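Local coordinates for piwi domain-containing protein (Vanderwaltozyma polyspora, PDB 5THE) that probably binds RNA as a budding-yeast Argonaute, of which this chain is the C-terminal lobe that carries the Piwi domain, at residues P265-V273 and I284-F295; G309-G317 and Y341-Q350. All blocks are in the same frame, centred on the assembly; numbering follows the deposited sequence.

Contact 1 (P265-V273 and I284-F295); sequences PILVLGSDV and IASLVGSYDDKF
G270 pairs with V288, and D272 with S286, through reciprocal backbone hydrogen bonds that join two antiparallel strands as a β-hairpin of the Piwi domain's RNase H-like core. Where the hairpin passes into the 290–295 loop, a serine takes over part of this pairing. The S290 backbone N still donates to V268 O (2.9 Å), but the reply comes from the side chain. S290 CB lies 3.9 Å from V268 O; one atom on, OG accepts from V268 N at 3.0 Å in a nearly straight bond (169°). A chi1 of 64° sets OG back toward its own main chain and within range of that N-H. The same hydroxyl donates to a water, which in turn donates to I266 O and D292 O. Without the hydroxyl, as with an alanine here, the V268 N-H would probably lose its acceptor and the water its donor. The carbonyl of the same serine meets L267 CD1, and farther along P265 CB rests against D293 CA at 3.7 Å. F295 closes this end: D292 O sits over the centre of its ring, V268 CG2 approaches obliquely, and I266 O meets the ring edge in plane, 3.4 Å from CE1.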
ATOM      1  N   PRO A 265      -3.751  14.235 -13.777  1.00 27.45           N
ATOM      2  CA  PRO A 265      -2.795  13.525 -12.920  1.00 25.66           C
ATOM      3  C   PRO A 265      -2.284  12.265 -13.597  1.00 24.51           C
ATOM      4  O   PRO A 265      -3.006  11.594 -14.337  1.00 20.92           O
ATOM      5  CB  PRO A 265      -3.613  13.197 -11.670  1.00 26.09           C
ATOM      6  CG  PRO A 265      -5.015  13.127 -12.153  1.00 22.96           C
ATOM      7  CD  PRO A 265      -5.109  14.220 -13.206  1.00 27.15           C
ATOM      8  N   ILE A 266      -1.004  11.977 -13.369  1.00 24.21           N
ATOM      9  CA  ILE A 266      -0.430  10.740 -13.869  1.00 25.60           C
ATOM     10  C   ILE A 266      -1.131   9.571 -13.200  1.00 28.87           C
ATOM     11  O   ILE A 266      -1.473   9.622 -12.014  1.00 23.16           O
ATOM     12  CB  ILE A 266       1.084  10.722 -13.605  1.00 25.33           C
ATOM     13  CG1 ILE A 266       1.759  11.856 -14.370  1.00 27.40           C
ATOM     14  CG2 ILE A 266       1.711   9.369 -13.981  1.00 26.26           C
ATOM     15  CD1 ILE A 266       3.187  12.122 -13.907  1.00 30.11           C
ATOM     16  N   LEU A 267      -1.393   8.525 -13.974  1.00 24.97           N
ATOM     17  CA  LEU A 267      -1.898   7.281 -13.415  1.00 20.73           C
ATOM     18  C   LEU A 267      -0.712   6.519 -12.839  1.00 27.25           C
ATOM     19  O   LEU A 267       0.183   6.097 -13.581  1.00 24.70           O
ATOM     20  CB  LEU A 267      -2.617   6.468 -14.485  1.00 22.30           C
ATOM     21  CG  LEU A 267      -2.952   5.033 -14.069  1.00 29.55           C
ATOM     22  CD1 LEU A 267      -3.924   5.057 -12.907  1.00 23.72           C
ATOM     23  CD2 LEU A 267      -3.518   4.239 -15.228  1.00 26.35           C
ATOM     24  N   VAL A 268      -0.671   6.385 -11.518  1.00 20.83           N
ATOM     25  CA  VAL A 268       0.431   5.715 -10.836  1.00 19.00           C
ATOM     26  C   VAL A 268      -0.037   4.314 -10.490  1.00 26.59           C
ATOM     27  O   VAL A 268      -1.074   4.149  -9.836  1.00 23.85           O
ATOM     28  CB  VAL A 268       0.882   6.480  -9.579  1.00 21.50           C
ATOM     29  CG1 VAL A 268       1.990   5.718  -8.870  1.00 21.37           C
ATOM     30  CG2 VAL A 268       1.351   7.904  -9.942  1.00 19.23           C
ATOM     31  N   LEU A 269       0.723   3.309 -10.930  1.00 22.59           N
ATOM     32  CA  LEU A 269       0.388   1.908 -10.743  1.00 24.59           C
ATOM     33  C   LEU A 269       1.430   1.221  -9.876  1.00 23.50           C
ATOM     34  O   LEU A 269       2.620   1.543  -9.939  1.00 24.03           O
ATOM     35  CB  LEU A 269       0.327   1.161 -12.074  1.00 25.22           C
ATOM     36  CG  LEU A 269      -0.577   1.686 -13.186  1.00 25.08           C
ATOM     37  CD1 LEU A 269      -0.176   0.961 -14.448  1.00 21.17           C
ATOM     38  CD2 LEU A 269      -2.036   1.413 -12.827  1.00 20.09           C
ATOM     39  N   GLY A 270       0.980   0.244  -9.110  1.00 23.23           N
ATOM     40  CA  GLY A 270       1.883  -0.643  -8.397  1.00 20.43           C
ATOM     41  C   GLY A 270       1.485  -2.086  -8.627  1.00 25.21           C
ATOM     42  O   GLY A 270       0.306  -2.428  -8.593  1.00 21.92           O
ATOM     43  N   SER A 271       2.482  -2.928  -8.882  1.00 23.77           N
ATOM     44  CA  SER A 271       2.229  -4.348  -9.035  1.00 30.12           C
ATOM     45  C   SER A 271       3.214  -5.160  -8.208  1.00 24.70           C
ATOM     46  O   SER A 271       4.320  -4.715  -7.900  1.00 27.29           O
ATOM     47  CB  SER A 271       2.289  -4.791 -10.502  1.00 33.02           C
ATOM     48  OG  SER A 271       3.576  -4.616 -11.032  1.00 37.44           O
ATOM     49  N   ASP A 272       2.775  -6.354  -7.834  1.00 24.10           N
ATOM     50  CA  ASP A 272       3.585  -7.292  -7.073  1.00 27.66           C
ATOM     51  C   ASP A 272       3.149  -8.691  -7.489  1.00 27.30           C
ATOM     52  O   ASP A 272       2.043  -8.894  -7.996  1.00 22.23           O
ATOM     53  CB  ASP A 272       3.435  -7.079  -5.545  1.00 21.42           C
ATOM     54  CG  ASP A 272       4.347  -7.977  -4.715  1.00 28.85           C
ATOM     55  OD1 ASP A 272       5.552  -8.073  -5.011  1.00 27.88           O
ATOM     56  OD2 ASP A 272       3.869  -8.545  -3.715  1.00 29.39           O
ATOM     57  N   VAL A 273       4.047  -9.641  -7.290  1.00 27.52           N
ATOM     58  CA  VAL A 273       3.755 -11.058  -7.440  1.00 31.12           C
ATOM     59  C   VAL A 273       4.213 -11.759  -6.175  1.00 31.20           C
ATOM     60  O   VAL A 273       5.292 -11.463  -5.651  1.00 29.78           O
ATOM     61  CB  VAL A 273       4.455 -11.670  -8.670  1.00 34.86           C
ATOM     62  CG1 VAL A 273       3.990 -13.106  -8.895  1.00 30.77           C
ATOM     63  CG2 VAL A 273       4.175 -10.845  -9.883  1.00 40.27           C
ATOM     64  N   ILE A 284       0.481 -15.395  -7.499  1.00 26.94           N
ATOM     65  CA  ILE A 284      -0.584 -14.399  -7.449  1.00 26.95           C
ATOM     66  C   ILE A 284       0.027 -13.046  -7.775  1.00 26.33           C
ATOM     67  O   ILE A 284       1.054 -12.678  -7.201  1.00 24.50           O
ATOM     68  CB  ILE A 284      -1.269 -14.368  -6.069  1.00 27.51           C
ATOM     69  CG1 ILE A 284      -1.887 -15.724  -5.767  1.00 25.57           C
ATOM     70  CG2 ILE A 284      -2.330 -13.253  -6.007  1.00 21.78           C
ATOM     71  CD1 ILE A 284      -2.547 -15.842  -4.407  1.00 23.75           C
ATOM     72  N   ALA A 285      -0.602 -12.314  -8.695  1.00 25.15           N
ATOM     73  CA  ALA A 285      -0.181 -10.973  -9.068  1.00 30.40           C
ATOM     74  C   ALA A 285      -1.273  -9.980  -8.701  1.00 28.73           C
ATOM     75  O   ALA A 285      -2.458 -10.321  -8.697  1.00 25.14           O
ATOM     76  CB  ALA A 285       0.123 -10.862 -10.578  1.00 27.01           C
ATOM     77  N   SER A 286      -0.862  -8.756  -8.385  1.00 22.26           N
ATOM     78  CA  SER A 286      -1.790  -7.683  -8.076  1.00 27.04           C
ATOM     79  C   SER A 286      -1.367  -6.429  -8.829  1.00 27.70           C
ATOM     80  O   SER A 286      -0.211  -6.273  -9.218  1.00 27.69           O
ATOM     81  CB  SER A 286      -1.854  -7.405  -6.570  1.00 22.34           C
ATOM     82  OG  SER A 286      -0.625  -6.863  -6.132  1.00 26.93           O
ATOM     83  N   LEU A 287      -2.333  -5.552  -9.069  1.00 21.56           N
ATOM     84  CA  LEU A 287      -2.087  -4.279  -9.729  1.00 20.71           C
ATOM     85  C   LEU A 287      -3.008  -3.258  -9.085  1.00 23.76           C
ATOM     86  O   LEU A 287      -4.229  -3.401  -9.168  1.00 27.87           O
ATOM     87  CB  LEU A 287      -2.352  -4.361 -11.241  1.00 17.56           C
ATOM     88  CG  LEU A 287      -2.130  -3.039 -11.978  1.00 23.12           C
ATOM     89  CD1 LEU A 287      -0.643  -2.677 -11.979  1.00 19.54           C
ATOM     90  CD2 LEU A 287      -2.717  -3.039 -13.419  1.00 20.99           C
ATOM     91  N   VAL A 288      -2.430  -2.248  -8.426  1.00 21.00           N
ATOM     92  CA  VAL A 288      -3.201  -1.164  -7.834  1.00 20.83           C
ATOM     93  C   VAL A 288      -2.950   0.081  -8.661  1.00 23.61           C
ATOM     94  O   VAL A 288      -1.940   0.199  -9.362  1.00 18.53           O
ATOM     95  CB  VAL A 288      -2.850  -0.905  -6.351  1.00 21.00           C
ATOM     96  CG1 VAL A 288      -3.097  -2.160  -5.497  1.00 21.96           C
ATOM     97  CG2 VAL A 288      -1.402  -0.443  -6.222  1.00 19.60           C
ATOM     98  N   GLY A 289      -3.885   1.023  -8.575  1.00 20.45           N
ATOM     99  CA  GLY A 289      -3.737   2.257  -9.319  1.00 22.50           C
ATOM    100  C   GLY A 289      -4.387   3.453  -8.658  1.00 23.19           C
ATOM    101  O   GLY A 289      -5.426   3.329  -8.005  1.00 25.66           O
ATOM    102  N   SER A 290      -3.764   4.620  -8.819  1.00 24.07           N
ATOM    103  CA  SER A 290      -4.343   5.864  -8.350  1.00 22.10           C
ATOM    104  C   SER A 290      -5.482   6.286  -9.269  1.00 25.69           C
ATOM    105  O   SER A 290      -5.658   5.745 -10.364  1.00 23.53           O
ATOM    106  CB  SER A 290      -3.280   6.952  -8.305  1.00 22.34           C
ATOM    107  OG  SER A 290      -2.816   7.221  -9.620  1.00 23.94           O
ATOM    108  N   TYR A 291      -6.256   7.283  -8.833  1.00 25.69           N
ATOM    109  CA  TYR A 291      -7.288   7.801  -9.715  1.00 23.62           C
ATOM    110  C   TYR A 291      -7.488   9.306  -9.685  1.00 23.10           C
ATOM    111  O   TYR A 291      -8.372   9.784 -10.397  1.00 27.22           O
ATOM    112  CB  TYR A 291      -8.640   7.113  -9.444  1.00 29.47           C
ATOM    113  CG  TYR A 291      -9.224   7.249  -8.049  1.00 20.37           C
ATOM    114  CD1 TYR A 291      -9.520   8.495  -7.496  1.00 23.52           C
ATOM    115  CD2 TYR A 291      -9.544   6.125  -7.314  1.00 23.33           C
ATOM    116  CE1 TYR A 291     -10.091   8.599  -6.240  1.00 25.78           C
ATOM    117  CE2 TYR A 291     -10.123   6.225  -6.068  1.00 26.15           C
ATOM    118  CZ  TYR A 291     -10.389   7.458  -5.538  1.00 30.44           C
ATOM    119  OH  TYR A 291     -10.949   7.533  -4.289  1.00 38.40           O
ATOM    120  N   ASP A 292      -6.718  10.073  -8.912  1.00 21.15           N
ATOM    121  CA  ASP A 292      -6.825  11.522  -9.024  1.00 27.34           C
ATOM    122  C   ASP A 292      -5.485  12.152  -8.654  1.00 33.22           C
ATOM    123  O   ASP A 292      -4.462  11.466  -8.533  1.00 25.61           O
ATOM    124  CB  ASP A 292      -7.996  12.066  -8.193  1.00 27.25           C
ATOM    125  CG  ASP A 292      -7.839  11.848  -6.696  1.00 28.12           C
ATOM    126  OD1 ASP A 292      -6.731  11.550  -6.207  1.00 30.80           O
ATOM    127  OD2 ASP A 292      -8.865  11.989  -5.993  1.00 31.87           O
ATOM    128  N   ASP A 293      -5.497  13.466  -8.465  1.00 28.14           N
ATOM    129  CA  ASP A 293      -4.278  14.207  -8.185  1.00 26.27           C
ATOM    130  C   ASP A 293      -3.928  14.236  -6.701  1.00 24.90           C
ATOM    131  O   ASP A 293      -2.987  14.928  -6.317  1.00 26.40           O
ATOM    132  CB  ASP A 293      -4.385  15.632  -8.758  1.00 26.86           C
ATOM    133  CG  ASP A 293      -5.486  16.469  -8.106  1.00 35.42           C
ATOM    134  OD1 ASP A 293      -6.263  15.955  -7.279  1.00 36.35           O
ATOM    135  OD2 ASP A 293      -5.573  17.665  -8.447  1.00 44.34           O
ATOM    136  N   LYS A 294      -4.645  13.491  -5.862  1.00 24.26           N
ATOM    137  CA  LYS A 294      -4.284  13.391  -4.450  1.00 24.47           C
ATOM    138  C   LYS A 294      -3.518  12.117  -4.109  1.00 23.64           C
ATOM    139  O   LYS A 294      -2.764  12.110  -3.131  1.00 25.25           O
ATOM    140  CB  LYS A 294      -5.542  13.483  -3.575  1.00 25.12           C
ATOM    141  CG  LYS A 294      -6.342  14.759  -3.781  1.00 29.46           C
ATOM    142  CD  LYS A 294      -5.426  15.987  -3.665  1.00 32.68           C
ATOM    143  CE  LYS A 294      -6.182  17.296  -3.908  1.00 37.54           C
ATOM    144  NZ  LYS A 294      -5.251  18.464  -3.766  1.00 43.65           N
ATOM    145  N   PHE A 295      -3.706  11.035  -4.879  1.00 21.95           N
ATOM    146  CA  PHE A 295      -2.931   9.794  -4.739  1.00 23.59           C
ATOM    147  C   PHE A 295      -3.121   9.152  -3.369  1.00 26.41           C
ATOM    148  O   PHE A 295      -2.240   8.476  -2.832  1.00 29.93           O
ATOM    149  CB  PHE A 295      -1.459  10.039  -5.046  1.00 20.95           C
ATOM    150  CG  PHE A 295      -1.258  10.661  -6.385  1.00 22.94           C
ATOM    151  CD1 PHE A 295      -1.259   9.872  -7.532  1.00 22.55           C
ATOM    152  CD2 PHE A 295      -1.150  12.042  -6.506  1.00 19.91           C
ATOM    153  CE1 PHE A 295      -1.101  10.448  -8.780  1.00 26.75           C
ATOM    154  CE2 PHE A 295      -1.010  12.650  -7.762  1.00 26.35           C
ATOM    155  CZ  PHE A 295      -0.982  11.865  -8.899  1.00 24.49           C
TER
HETATM  156  O   HOH W   1      -3.798   9.490 -10.600  1.00 22.40           O

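Contact 2 (G309-G317 and Y341-Q350)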
ATOM      1  N   GLY A 309       5.706 -20.406  -9.196  1.00 34.53           N
ATOM      2  CA  GLY A 309       6.937 -19.636  -9.276  1.00 34.50           C
ATOM      3  C   GLY A 309       7.043 -18.763 -10.509  1.00 38.68           C
ATOM      4  O   GLY A 309       8.155 -18.507 -10.991  1.00 36.41           O
ATOM      5  N   GLU A 310       5.920 -18.301 -11.042  1.00 36.11           N
ATOM      6  CA  GLU A 310       5.944 -17.491 -12.255  1.00 38.47           C
ATOM      7  C   GLU A 310       6.097 -16.028 -11.860  1.00 33.82           C
ATOM      8  O   GLU A 310       5.183 -15.434 -11.280  1.00 28.94           O
ATOM      9  CB  GLU A 310       4.693 -17.711 -13.099  1.00 34.88           C
ATOM     10  CG  GLU A 310       4.624 -16.749 -14.270  1.00 53.01           C
ATOM     11  CD  GLU A 310       3.760 -17.255 -15.395  1.00 70.08           C
ATOM     12  OE1 GLU A 310       3.397 -18.451 -15.362  1.00 78.95           O
ATOM     13  OE2 GLU A 310       3.445 -16.460 -16.310  1.00 70.99           O
ATOM     14  N   GLU A 311       7.246 -15.447 -12.196  1.00 30.49           N
ATOM     15  CA  GLU A 311       7.568 -14.082 -11.789  1.00 40.59           C
ATOM     16  C   GLU A 311       7.006 -13.021 -12.725  1.00 39.46           C
ATOM     17  O   GLU A 311       6.686 -11.919 -12.267  1.00 47.33           O
ATOM     18  CB  GLU A 311       9.083 -13.902 -11.691  1.00 50.19           C
ATOM     19  CG  GLU A 311       9.787 -14.901 -10.791  1.00 65.85           C
ATOM     20  CD  GLU A 311      11.205 -14.472 -10.457  1.00 77.36           C
ATOM     21  OE1 GLU A 311      11.380 -13.667  -9.515  1.00 80.61           O
ATOM     22  OE2 GLU A 311      12.141 -14.926 -11.150  1.00 80.58           O
ATOM     23  N   ILE A 312       6.876 -13.309 -14.017  1.00 28.37           N
ATOM     24  CA  ILE A 312       6.413 -12.318 -14.985  1.00 30.49           C
ATOM     25  C   ILE A 312       4.891 -12.333 -15.021  1.00 35.25           C
ATOM     26  O   ILE A 312       4.270 -13.400 -15.143  1.00 33.09           O
ATOM     27  CB  ILE A 312       7.005 -12.583 -16.381  1.00 32.25           C
ATOM     28  CG1 ILE A 312       8.531 -12.532 -16.337  1.00 32.39           C
ATOM     29  CG2 ILE A 312       6.483 -11.576 -17.380  1.00 30.55           C
ATOM     30  CD1 ILE A 312       9.077 -11.254 -15.751  1.00 39.43           C
ATOM     31  N   ILE A 313       4.286 -11.153 -14.884  1.00 35.39           N
ATOM     32  CA  ILE A 313       2.833 -11.023 -14.949  1.00 34.14           C
ATOM     33  C   ILE A 313       2.424 -10.945 -16.412  1.00 32.45           C
ATOM     34  O   ILE A 313       2.298  -9.848 -16.974  1.00 31.30           O
ATOM     35  CB  ILE A 313       2.315  -9.782 -14.194  1.00 30.70           C
ATOM     36  CG1 ILE A 313       3.013  -9.607 -12.846  1.00 30.74           C
ATOM     37  CG2 ILE A 313       0.833  -9.896 -14.009  1.00 25.85           C
ATOM     38  CD1 ILE A 313       2.759  -8.218 -12.182  1.00 26.43           C
ATOM     39  N   THR A 314       2.185 -12.111 -17.018  1.00 31.39           N
ATOM     40  CA  THR A 314       1.986 -12.198 -18.462  1.00 37.50           C
ATOM     41  C   THR A 314       0.835 -11.326 -18.936  1.00 39.51           C
ATOM     42  O   THR A 314       0.924 -10.682 -19.987  1.00 45.10           O
ATOM     43  CB  THR A 314       1.725 -13.646 -18.872  1.00 42.14           C
ATOM     44  OG1 THR A 314       2.781 -14.470 -18.380  1.00 45.39           O
ATOM     45  CG2 THR A 314       1.666 -13.759 -20.389  1.00 48.83           C
ATOM     46  N   ASN A 315      -0.264 -11.318 -18.201  1.00 33.18           N
ATOM     47  CA  ASN A 315      -1.455 -10.603 -18.622  1.00 36.56           C
ATOM     48  C   ASN A 315      -1.751  -9.442 -17.678  1.00 34.94           C
ATOM     49  O   ASN A 315      -2.906  -9.170 -17.348  1.00 32.49           O
ATOM     50  CB  ASN A 315      -2.642 -11.559 -18.732  1.00 43.63           C
ATOM     51  CG  ASN A 315      -3.696 -11.078 -19.726  1.00 60.79           C
ATOM     52  OD1 ASN A 315      -3.471 -10.129 -20.491  1.00 62.59           O
ATOM     53  ND2 ASN A 315      -4.858 -11.735 -19.718  1.00 62.64           N
ATOM     54  N   VAL A 316      -0.697  -8.732 -17.248  1.00 34.35           N
ATOM     55  CA  VAL A 316      -0.884  -7.582 -16.364  1.00 28.98           C
ATOM     56  C   VAL A 316      -1.820  -6.571 -17.019  1.00 35.49           C
ATOM     57  O   VAL A 316      -2.664  -5.958 -16.354  1.00 33.06           O
ATOM     58  CB  VAL A 316       0.480  -6.964 -15.980  1.00 28.00           C
ATOM     59  CG1 VAL A 316       1.198  -6.316 -17.194  1.00 26.78           C
ATOM     60  CG2 VAL A 316       0.313  -5.941 -14.857  1.00 27.43           C
ATOM     61  N   GLY A 317      -1.731  -6.439 -18.345  1.00 33.99           N
ATOM     62  CA  GLY A 317      -2.551  -5.479 -19.046  1.00 33.31           C
ATOM     63  C   GLY A 317      -4.034  -5.731 -18.883  1.00 37.00           C
ATOM     64  O   GLY A 317      -4.833  -4.793 -18.938  1.00 43.06           O
ATOM     65  N   TYR A 341       4.450   3.011 -13.801  1.00 20.92           N
ATOM     66  CA  TYR A 341       4.242   1.605 -13.457  1.00 23.59           C
ATOM     67  C   TYR A 341       5.352   1.120 -12.521  1.00 25.22           C
ATOM     68  O   TYR A 341       6.489   0.891 -12.949  1.00 24.32           O
ATOM     69  CB  TYR A 341       4.182   0.774 -14.734  1.00 27.25           C
ATOM     70  CG  TYR A 341       4.085  -0.712 -14.513  1.00 26.08           C
ATOM     71  CD1 TYR A 341       3.088  -1.248 -13.711  1.00 25.97           C
ATOM     72  CD2 TYR A 341       4.982  -1.585 -15.125  1.00 25.97           C
ATOM     73  CE1 TYR A 341       2.994  -2.627 -13.508  1.00 30.96           C
ATOM     74  CE2 TYR A 341       4.898  -2.956 -14.935  1.00 25.62           C
ATOM     75  CZ  TYR A 341       3.896  -3.472 -14.133  1.00 32.12           C
ATOM     76  OH  TYR A 341       3.797  -4.833 -13.947  1.00 29.68           O
ATOM     77  N   PHE A 342       5.023   0.967 -11.239  1.00 22.47           N
ATOM     78  CA  PHE A 342       5.994   0.491 -10.254  1.00 26.03           C
ATOM     79  C   PHE A 342       5.870  -1.016 -10.139  1.00 23.16           C
ATOM     80  O   PHE A 342       4.794  -1.526  -9.827  1.00 26.94           O
ATOM     81  CB  PHE A 342       5.779   1.123  -8.883  1.00 21.30           C
ATOM     82  CG  PHE A 342       6.282   2.520  -8.789  1.00 23.05           C
ATOM     83  CD1 PHE A 342       7.592   2.777  -8.402  1.00 23.29           C
ATOM     84  CD2 PHE A 342       5.452   3.578  -9.084  1.00 23.27           C
ATOM     85  CE1 PHE A 342       8.060   4.073  -8.310  1.00 24.91           C
ATOM     86  CE2 PHE A 342       5.920   4.886  -8.991  1.00 31.54           C
ATOM     87  CZ  PHE A 342       7.229   5.123  -8.608  1.00 28.66           C
ATOM     88  N   ARG A 343       6.966  -1.724 -10.379  1.00 21.73           N
ATOM     89  CA  ARG A 343       6.942  -3.180 -10.389  1.00 26.19           C
ATOM     90  C   ARG A 343       7.771  -3.708  -9.224  1.00 25.95           C
ATOM     91  O   ARG A 343       8.977  -3.452  -9.149  1.00 27.00           O
ATOM     92  CB  ARG A 343       7.471  -3.724 -11.712  1.00 27.74           C
ATOM     93  CG  ARG A 343       7.617  -5.224 -11.712  1.00 30.76           C
ATOM     94  CD  ARG A 343       6.302  -5.933 -11.482  1.00 27.71           C
ATOM     95  NE  ARG A 343       6.322  -7.184 -12.223  1.00 34.79           N
ATOM     96  CZ  ARG A 343       6.717  -8.336 -11.700  1.00 33.24           C
ATOM     97  NH1 ARG A 343       7.079  -8.382 -10.427  1.00 29.90           N
ATOM     98  NH2 ARG A 343       6.736  -9.435 -12.441  1.00 28.34           N
ATOM     99  N   ASP A 344       7.128  -4.449  -8.327  1.00 24.87           N
ATOM    100  CA  ASP A 344       7.802  -5.037  -7.175  1.00 22.30           C
ATOM    101  C   ASP A 344       7.830  -6.553  -7.319  1.00 28.29           C
ATOM    102  O   ASP A 344       7.042  -7.149  -8.058  1.00 29.75           O
ATOM    103  CB  ASP A 344       7.100  -4.655  -5.863  1.00 20.94           C
ATOM    104  CG  ASP A 344       7.935  -4.974  -4.652  1.00 30.97           C
ATOM    105  OD1 ASP A 344       7.383  -5.332  -3.597  1.00 28.42           O
ATOM    106  OD2 ASP A 344       9.171  -4.867  -4.762  1.00 29.33           O
ATOM    107  N   GLY A 345       8.719  -7.181  -6.564  1.00 34.92           N
ATOM    108  CA  GLY A 345       8.730  -8.625  -6.524  1.00 38.45           C
ATOM    109  C   GLY A 345       9.336  -9.161  -7.798  1.00 42.13           C
ATOM    110  O   GLY A 345       8.712  -9.980  -8.490  1.00 39.61           O
ATOM    111  N   VAL A 346      10.536  -8.680  -8.141  1.00 33.60           N
ATOM    112  CA  VAL A 346      11.152  -8.994  -9.425  1.00 42.62           C
ATOM    113  C   VAL A 346      12.661  -9.145  -9.261  1.00 41.11           C
ATOM    114  O   VAL A 346      13.297  -8.408  -8.501  1.00 48.85           O
ATOM    115  CB  VAL A 346      10.816  -7.927 -10.491  1.00 46.67           C
ATOM    116  CG1 VAL A 346      11.383  -6.563 -10.099  1.00 48.86           C
ATOM    117  CG2 VAL A 346      11.320  -8.367 -11.854  1.00 45.90           C
ATOM    118  N   SER A 347      13.227 -10.117  -9.979  1.00 40.08           N
ATOM    119  CA  SER A 347      14.660 -10.354  -9.991  1.00 45.00           C
ATOM    120  C   SER A 347      15.306  -9.522 -11.089  1.00 36.67           C
ATOM    121  O   SER A 347      14.683  -9.193 -12.101  1.00 41.15           O
ATOM    122  CB  SER A 347      14.973 -11.836 -10.218  1.00 50.48           C
ATOM    123  OG  SER A 347      14.155 -12.677  -9.420  1.00 56.70           O
ATOM    124  N   VAL A 348      16.576  -9.195 -10.880  1.00 30.84           N
ATOM    125  CA  VAL A 348      17.337  -8.442 -11.868  1.00 35.62           C
ATOM    126  C   VAL A 348      17.347  -9.154 -13.217  1.00 36.28           C
ATOM    127  O   VAL A 348      17.258  -8.512 -14.274  1.00 31.95           O
ATOM    128  CB  VAL A 348      18.759  -8.202 -11.342  1.00 38.71           C
ATOM    129  CG1 VAL A 348      19.635  -7.607 -12.423  1.00 34.23           C
ATOM    130  CG2 VAL A 348      18.690  -7.301 -10.119  1.00 45.43           C
ATOM    131  N   ASP A 349      17.455 -10.487 -13.217  1.00 29.86           N
ATOM    132  CA  ASP A 349      17.525 -11.169 -14.504  1.00 36.09           C
ATOM    133  C   ASP A 349      16.181 -11.220 -15.208  1.00 31.02           C
ATOM    134  O   ASP A 349      16.131 -11.616 -16.375  1.00 36.14           O
ATOM    135  CB  ASP A 349      18.096 -12.585 -14.353  1.00 49.26           C
ATOM    136  CG  ASP A 349      17.610 -13.288 -13.112  1.00 64.49           C
ATOM    137  OD1 ASP A 349      16.443 -13.086 -12.726  1.00 70.01           O
ATOM    138  OD2 ASP A 349      18.403 -14.051 -12.524  1.00 73.31           O
ATOM    139  N   GLN A 350      15.107 -10.785 -14.557  1.00 31.69           N
ATOM    140  CA  GLN A 350      13.792 -10.739 -15.178  1.00 32.59           C
ATOM    141  C   GLN A 350      13.461  -9.377 -15.790  1.00 26.09           C
ATOM    142  O   GLN A 350      12.399  -9.238 -16.405  1.00 30.86           O
ATOM    143  CB  GLN A 350      12.733 -11.134 -14.147  1.00 38.77           C
ATOM    144  CG  GLN A 350      12.841 -12.589 -13.673  1.00 48.76           C
ATOM    145  CD  GLN A 350      12.656 -13.617 -14.802  1.00 65.93           C
ATOM    146  OE1 GLN A 350      12.162 -13.302 -15.893  1.00 64.85           O
ATOM    147  NE2 GLN A 350      13.050 -14.859 -14.532  1.00 72.82           N
TER
HETATM  148  O   HOH W   2       9.430 -12.296  -8.871  1.00 66.82           O
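R343 points its guanidinium at the main chain of the 309–317 loop, where NH2 donates to E311 O. The modelled distance is very short and the bond is bent to 136°, so its exact length is doubtful. The carbonyl lies at the edge of the guanidinium, whereas I313 lays its CD1 over one face, 3.7 Å from NE and offset toward the rim. E311 makes a second link with its carboxylate: S347 OG donates to OE1 at 2.9 Å, on the syn lone pair. Next to it Q350 crosses the glutamate at about a right angle, its CG 3.5 Å from E311 OE2, while I312 CD1 rests 3.7 Å from Q350 OE1. R343 and Y341 belong to strand 339–344 of the RNase H-like core, and the loop reaches them where I313 centres an inverse γ-turn and begins a type I β-turn to V316. V316 CG2 lies 3.8 Å from Y341 OH, approaching the ring obliquely, and I313 CD1 is near the same hydroxyl. Further out, bends at chi2 (61°) and chi3 bring the arginine's guanidinium over the residues that follow, where NH1 donates to D344 O (2.7 Å) and G345 O (3.0 Å), both close to the guanidinium plane. NH2 also forms a salt bridge with E358 OE1, from helix 351–373, which together with the NH1 bonds would limit rotation of the group; OE1 also accepts from I313 N, and OE2 hydrogen-bonds Y341 OH.

Overall arrangement
Strand 264–274 makes neighbours of the two contacts: it pairs antiparallel with 282–289 in contact 1 and parallel with 339–344, the strand that begins the second segment of contact 2. Their centres are 15 Å apart, yet they touch, with probable hydrogen bonds from F342 N to L269 O and from D344 N to S271 O. Along the chain they come in series, the hairpin closing before the loop of contact 2 begins. Contact 1 is buried, its centre about 9 Å from the centre of the chain; contact 2 is partly buried, at about 17 Å. Both lie within the Piwi domain, their nearest atoms about 13 and 11 Å from the bound nucleic acid, so neither touches the RNA; they belong to the domain's framework.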